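Local coordinates for protein 2-oxoglutarate-dependent dioxygenase DAO (Oryza sativa subsp. indica, PDB 6KUN) that probably oxidises the auxin indole-3-acetic acid irreversibly to inactive 2-oxoindole-3-acetic acid, using iron(II) and 2-oxoglutarate, and so keeps auxin levels in balance in reproductive organs, at residues A47-A52 with C151-N156; A51-L56 with P241-A246. All coordinates share one frame; numbering follows the deposited sequence.

Contact 1 (A47-A52 with C151-N156); sequences AEMKAA and CQFRMN. With AKG (2-oxoglutaric acid), chain G; IAC (1H-indol-3-ylacetic acid), chain H.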
loop_
_atom_site.group_PDB
_atom_site.type_symbol
_atom_site.label_atom_id
_atom_site.label_comp_id
_atom_site.label_asym_id
_atom_site.label_seq_id
_atom_site.Cartn_x
_atom_site.Cartn_y
_atom_site.Cartn_z
ATOM N N ALA B 47 -1.646 -7.255 -2.907
ATOM C CA ALA B 47 -2.766 -6.331 -2.737
ATOM C C ALA B 47 -4.039 -7.088 -2.363
ATOM O O ALA B 47 -4.827 -6.658 -1.513
ATOM C CB ALA B 47 -2.998 -5.536 -4.033
ATOM N N GLU B 48 -4.265 -8.204 -3.006
ATOM C CA GLU B 48 -5.470 -8.978 -2.698
ATOM C C GLU B 48 -5.426 -9.508 -1.263
ATOM O O GLU B 48 -6.465 -9.561 -0.582
ATOM C CB GLU B 48 -5.600 -10.125 -3.702
ATOM C CG GLU B 48 -5.693 -9.644 -5.129
ATOM C CD GLU B 48 -5.612 -10.761 -6.138
ATOM O OE1 GLU B 48 -5.588 -11.936 -5.720
ATOM O OE2 GLU B 48 -5.562 -10.457 -7.351
ATOM N N MET B 49 -4.234 -9.878 -0.783
ATOM C CA MET B 49 -4.107 -10.399 0.572
ATOM C C MET B 49 -4.306 -9.302 1.611
ATOM O O MET B 49 -4.907 -9.533 2.666
ATOM C CB MET B 49 -2.738 -11.045 0.753
ATOM C CG MET B 49 -2.519 -11.600 2.124
ATOM S SD MET B 49 -3.707 -12.933 2.373
ATOM C CE MET B 49 -3.119 -13.544 3.953
ATOM N N LYS B 50 -3.791 -8.100 1.353
ATOM C CA LYS B 50 -4.018 -7.001 2.294
ATOM C C LYS B 50 -5.510 -6.771 2.514
ATOM O O LYS B 50 -5.956 -6.584 3.652
ATOM C CB LYS B 50 -3.350 -5.715 1.772
ATOM C CG LYS B 50 -3.439 -4.552 2.737
ATOM C CD LYS B 50 -2.972 -3.231 2.111
ATOM C CE LYS B 50 -1.487 -3.232 1.765
ATOM N NZ LYS B 50 -1.155 -2.178 0.755
ATOM N N ALA B 51 -6.297 -6.827 1.442
ATOM C CA ALA B 51 -7.747 -6.677 1.551
ATOM C C ALA B 51 -8.382 -7.875 2.257
ATOM O O ALA B 51 -9.235 -7.714 3.134
ATOM C CB ALA B 51 -8.346 -6.509 0.162
ATOM N N ALA B 52 -7.975 -9.092 1.895
ATOM C CA ALA B 52 -8.557 -10.279 2.504
ATOM C C ALA B 52 -8.305 -10.311 4.008
ATOM O O ALA B 52 -9.212 -10.608 4.791
ATOM C CB ALA B 52 -7.982 -11.544 1.852
ATOM N N CYS B 151 5.747 -25.324 10.084
ATOM C CA CYS B 151 5.640 -23.867 10.014
ATOM C C CYS B 151 4.345 -23.425 10.665
ATOM O O CYS B 151 3.351 -24.160 10.684
ATOM C CB CYS B 151 5.654 -23.338 8.568
ATOM S SG CYS B 151 7.244 -23.468 7.694
ATOM N N GLN B 152 4.360 -22.209 11.204
ATOM C CA GLN B 152 3.137 -21.532 11.639
ATOM C C GLN B 152 2.918 -20.255 10.819
ATOM O O GLN B 152 3.842 -19.456 10.630
ATOM C CB GLN B 152 3.188 -21.225 13.142
ATOM C CG GLN B 152 2.044 -20.287 13.624
ATOM C CD GLN B 152 1.079 -20.917 14.616
ATOM O OE1 GLN B 152 1.224 -22.082 14.997
ATOM N NE2 GLN B 152 0.082 -20.150 15.038
ATOM N N PHE B 153 1.711 -20.105 10.303
ATOM C CA PHE B 153 1.295 -18.941 9.534
ATOM C C PHE B 153 0.378 -18.150 10.441
ATOM O O PHE B 153 -0.534 -18.728 11.037
ATOM C CB PHE B 153 0.575 -19.357 8.250
ATOM C CG PHE B 153 0.091 -18.184 7.405
ATOM C CD1 PHE B 153 0.992 -17.362 6.756
ATOM C CD2 PHE B 153 -1.257 -17.947 7.237
ATOM C CE1 PHE B 153 0.551 -16.303 5.970
ATOM C CE2 PHE B 153 -1.688 -16.899 6.454
ATOM C CZ PHE B 153 -0.807 -16.086 5.828
ATOM N N ARG B 154 0.639 -16.860 10.595
ATOM C CA ARG B 154 -0.192 -16.032 11.475
ATOM C C ARG B 154 -0.604 -14.736 10.776
ATOM O O ARG B 154 0.187 -14.099 10.068
ATOM C CB ARG B 154 0.538 -15.706 12.753
ATOM C CG ARG B 154 -0.269 -15.694 14.000
ATOM C CD ARG B 154 0.606 -15.227 15.179
ATOM N NE ARG B 154 1.292 -16.314 15.882
ATOM C CZ ARG B 154 2.286 -16.131 16.751
ATOM N NH1 ARG B 154 2.727 -14.905 17.011
ATOM N NH2 ARG B 154 2.850 -17.171 17.349
ATOM N N MET B 155 -1.864 -14.382 10.947
ATOM C CA MET B 155 -2.417 -13.092 10.547
ATOM C C MET B 155 -2.772 -12.382 11.837
ATOM O O MET B 155 -3.442 -12.978 12.701
ATOM C CB MET B 155 -3.627 -13.265 9.628
ATOM C CG MET B 155 -3.267 -13.870 8.274
ATOM S SD MET B 155 -4.713 -14.384 7.276
ATOM C CE MET B 155 -5.450 -15.698 8.284
ATOM N N ASN B 156 -2.273 -11.155 11.994
ATOM C CA ASN B 156 -2.374 -10.465 13.277
ATOM C C ASN B 156 -3.070 -9.108 13.114
ATOM O O ASN B 156 -2.883 -8.409 12.114
ATOM C CB ASN B 156 -0.995 -10.182 13.933
ATOM C CG ASN B 156 -0.045 -11.382 13.908
ATOM O OD1 ASN B 156 -0.288 -12.399 14.541
ATOM N ND2 ASN B 156 1.068 -11.236 13.191
HETATM C C1 AKG G . 6.802 -11.330 15.860
HETATM O O1 AKG G . 6.978 -11.245 14.626
HETATM O O2 AKG G . 6.990 -12.397 16.484
HETATM C C2 AKG G . 6.362 -10.148 16.597
HETATM O O5 AKG G . 7.046 -9.700 17.502
HETATM C C3 AKG G . 5.056 -9.484 16.231
HETATM C C4 AKG G . 4.918 -9.436 14.715
HETATM C C5 AKG G . 3.624 -8.749 14.349
HETATM O O3 AKG G . 3.680 -7.642 13.768
HETATM O O4 AKG G . 2.546 -9.311 14.640
HETATM C C IAC H . 7.161 -19.281 22.828
HETATM C C1 IAC H . 5.827 -19.398 22.627
HETATM C C2 IAC H . 4.909 -18.697 23.450
HETATM C C3 IAC H . 5.377 -17.886 24.455
HETATM C C4 IAC H . 6.741 -17.759 24.648
HETATM C C5 IAC H . 7.608 -18.468 23.855
HETATM C C7 IAC H . 5.643 -20.238 21.596
HETATM C C8 IAC H . 6.875 -20.664 21.135
HETATM C C17 IAC H . 4.398 -20.782 20.901
HETATM C C18 IAC H . 3.823 -19.817 19.879
HETATM N N IAC H . 7.819 -20.065 21.908
HETATM O O2 IAC H . 2.569 -19.762 19.752
HETATM O O3 IAC H . 4.582 -19.111 19.161
#
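Met49 meets strand 151-156 through its terminal methyl alone, CE lying 3.9 Å from CZ of Phe153 and 3.8 Å from SD of Met155. The methyl sits at the edge of the phenyl ring, in its plane, and the two side chains reach for each other from opposite directions. With CG anti to the backbone N (chi1 180°) and a bend at chi2, Met49 carries CE out to the sheet; the Met155 chain, bent at chi3, lies crosswise to it. Thr116 and Tyr120 of helix 111-138 and Ile245 of the adjacent strand also touch Met49. Strand 151-158 belongs to the major sheet of the jelly roll of 2-oxoglutarate-dependent dioxygenases, and helix 43-57 packs against one side of it, while Arg154 and Asn156 serve the ligand side. Arg154 NH2 stands 3.2 Å from carboxylate O3 of indole-3-acetic acid, which lies at the edge of the guanidinium plane. Asn156 ND2 comes within 2.8 Å of O4 of 2-oxoglutarate and is hydrogen-bonded to Ser244 OG, while OD1 bonds Tyr86 OH. With an alanine at Asn156, the hydroxyls of Tyr86 and Ser244 would probably both lose their amide partner, and O4 a close polar neighbour, leaving the Ser244 hydroxyl freer to turn.

Contact 2 (A51-L56 with P241-A246); sequences AAVRAL and PRVSIA. With AKG (2-oxoglutaric acid), chain G.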
loop_
_atom_site.group_PDB
_atom_site.type_symbol
_atom_site.label_atom_id
_atom_site.label_comp_id
_atom_site.label_asym_id
_atom_site.label_seq_id
_atom_site.Cartn_x
_atom_site.Cartn_y
_atom_site.Cartn_z
ATOM N N ALA B 51 -6.297 -6.827 1.442
ATOM C CA ALA B 51 -7.747 -6.677 1.551
ATOM C C ALA B 51 -8.382 -7.875 2.257
ATOM O O ALA B 51 -9.235 -7.714 3.134
ATOM C CB ALA B 51 -8.346 -6.509 0.162
ATOM N N ALA B 52 -7.975 -9.092 1.895
ATOM C CA ALA B 52 -8.557 -10.279 2.504
ATOM C C ALA B 52 -8.305 -10.311 4.008
ATOM O O ALA B 52 -9.212 -10.608 4.791
ATOM C CB ALA B 52 -7.982 -11.544 1.852
ATOM N N VAL B 53 -7.082 -10.008 4.435
ATOM C CA VAL B 53 -6.790 -10.025 5.866
ATOM C C VAL B 53 -7.620 -8.982 6.601
ATOM O O VAL B 53 -8.109 -9.217 7.721
ATOM C CB VAL B 53 -5.289 -9.815 6.100
ATOM C CG1 VAL B 53 -5.010 -9.710 7.589
ATOM C CG2 VAL B 53 -4.499 -11.009 5.538
ATOM N N ARG B 54 -7.770 -7.805 6.007
ATOM C CA ARG B 54 -8.633 -6.791 6.609
ATOM C C ARG B 54 -10.091 -7.212 6.612
ATOM O O ARG B 54 -10.790 -6.932 7.586
ATOM C CB ARG B 54 -8.429 -5.464 5.889
ATOM C CG ARG B 54 -7.299 -4.653 6.557
ATOM C CD ARG B 54 -6.471 -3.816 5.607
ATOM N NE ARG B 54 -7.277 -3.137 4.604
ATOM C CZ ARG B 54 -6.836 -2.149 3.828
ATOM N NH1 ARG B 54 -5.589 -1.701 3.951
ATOM N NH2 ARG B 54 -7.648 -1.598 2.937
ATOM N N ALA B 55 -10.531 -7.944 5.586
ATOM C CA ALA B 55 -11.882 -8.492 5.576
ATOM C C ALA B 55 -12.073 -9.523 6.688
ATOM O O ALA B 55 -13.090 -9.507 7.390
ATOM C CB ALA B 55 -12.175 -9.118 4.216
ATOM N N LEU B 56 -11.087 -10.387 6.902
ATOM C CA LEU B 56 -11.169 -11.355 7.978
ATOM C C LEU B 56 -11.314 -10.654 9.317
ATOM O O LEU B 56 -12.121 -11.055 10.166
ATOM C CB LEU B 56 -9.933 -12.250 8.000
ATOM C CG LEU B 56 -9.887 -13.356 6.982
ATOM C CD1 LEU B 56 -8.567 -14.098 7.204
ATOM C CD2 LEU B 56 -11.131 -14.255 7.102
ATOM N N PRO B 241 -5.427 0.585 13.857
ATOM C CA PRO B 241 -5.020 -0.825 13.953
ATOM C C PRO B 241 -3.832 -1.150 13.052
ATOM O O PRO B 241 -3.753 -0.690 11.910
ATOM C CB PRO B 241 -6.268 -1.590 13.503
ATOM C CG PRO B 241 -7.403 -0.627 13.663
ATOM C CD PRO B 241 -6.842 0.752 13.491
ATOM N N ARG B 242 -2.930 -1.983 13.563
ATOM C CA ARG B 242 -1.798 -2.475 12.787
ATOM C C ARG B 242 -2.004 -3.942 12.410
ATOM O O ARG B 242 -2.176 -4.797 13.278
ATOM C CB ARG B 242 -0.497 -2.309 13.573
ATOM C CG ARG B 242 0.692 -3.039 12.968
ATOM C CD ARG B 242 1.966 -2.760 13.747
ATOM N NE ARG B 242 3.102 -3.515 13.227
ATOM C CZ ARG B 242 3.291 -4.816 13.426
ATOM N NH1 ARG B 242 2.415 -5.512 14.139
ATOM N NH2 ARG B 242 4.353 -5.420 12.914
ATOM N N VAL B 243 -1.987 -4.223 11.111
ATOM C CA VAL B 243 -2.206 -5.569 10.603
ATOM C C VAL B 243 -0.904 -6.110 10.023
ATOM O O VAL B 243 -0.168 -5.407 9.302
ATOM C CB VAL B 243 -3.342 -5.614 9.568
ATOM C CG1 VAL B 243 -3.406 -6.964 8.957
ATOM C CG2 VAL B 243 -4.661 -5.268 10.262
ATOM N N SER B 244 -0.607 -7.357 10.366
ATOM C CA SER B 244 0.612 -7.967 9.889
ATOM C C SER B 244 0.365 -9.422 9.572
ATOM O O SER B 244 -0.623 -10.015 10.002
ATOM C CB SER B 244 1.765 -7.831 10.910
ATOM O OG SER B 244 1.551 -8.587 12.071
ATOM N N ILE B 245 1.281 -9.979 8.796
ATOM C CA ILE B 245 1.255 -11.377 8.398
ATOM C C ILE B 245 2.653 -11.928 8.653
ATOM O O ILE B 245 3.673 -11.282 8.324
ATOM C CB ILE B 245 0.868 -11.502 6.922
ATOM C CG1 ILE B 245 -0.419 -10.730 6.640
ATOM C CG2 ILE B 245 0.672 -12.906 6.532
ATOM C CD1 ILE B 245 -0.680 -10.553 5.200
ATOM N N ALA B 246 2.701 -13.131 9.210
ATOM C CA ALA B 246 3.989 -13.751 9.501
ATOM C C ALA B 246 3.973 -15.235 9.200
ATOM O O ALA B 246 2.949 -15.911 9.370
ATOM C CB ALA B 246 4.404 -13.539 10.983
HETATM C C1 AKG G . 6.802 -11.330 15.860
HETATM O O1 AKG G . 6.978 -11.245 14.626
HETATM O O2 AKG G . 6.990 -12.397 16.484
HETATM C C2 AKG G . 6.362 -10.148 16.597
HETATM O O5 AKG G . 7.046 -9.700 17.502
HETATM C C3 AKG G . 5.056 -9.484 16.231
HETATM C C4 AKG G . 4.918 -9.436 14.715
HETATM C C5 AKG G . 3.624 -8.749 14.349
HETATM O O3 AKG G . 3.680 -7.642 13.768
HETATM O O4 AKG G . 2.546 -9.311 14.640
#
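Val53 carries the apolar side of this contact, one methyl to each of two strand residues. Its CG1 presses on CG1 of Val243 at 3.5 Å, tighter than usual for two carbons, as the side chains slide past each other in opposite directions. The other branch, CG2, rests 3.9 Å from CD1 of Ile245. Val53 sets CG1 anti to its own N (chi1 175°), and this spreads the two methyls over Val243 and Ile245, which are two positions apart on the strand and turn their side chains to the helix. No hydrogen bond joins helix to strand.

The polar chemistry belongs to the strand's other face, where 2-oxoglutarate lies. Arg242, extended from CG to NE, delivers its guanidinium to the distal carboxylate. NH1 and NH2 both point to O3, but O3 is modelled too close to the guanidinium, so the details of these two hydrogen bonds are doubtful. The pairing fits the predicted role of Arg242 in binding the cosubstrate, its positive charge probably balancing the carboxylate. Ser244 OG lies 2.8 Å from O4 of the same group.

Backbone hydrogen bonds tie strand 242-249 to strand 151-158 on one flank, pairing Ser244 with Asn156, and to Gln183 of strand 179-183 on the other. Helix 43-57 lies across these strands: Val53 and Leu56 also touch Met155, Ala52 and Leu56 pack on Val113 of helix 111-138, and Arg54 rests on Pro208 of the second subunit.

Overall arrangement
Contacts 1 and 2 are successive footholds of helix 43-57 on one sheet, their centres about 6 Å apart, and both are buried. Contact 1 lands on strand 151-158 and contact 2 on its antiparallel neighbour 242-249; Arg154 N is 2.8 Å from Ala246 O, a probable hydrogen bond joining the strands. Contact 1 lies nearer the centre of the chain and brings two methionines and a phenyl edge together, whereas contact 2, farther out and with Val243 partly exposed, relies on branched aliphatic side chains. Both strands present polar residues to 2-oxoglutarate: 151-156 offers an amide, 241-246 a guanidinium and a hydroxyl. Indole-3-acetic acid is approached from 151-156.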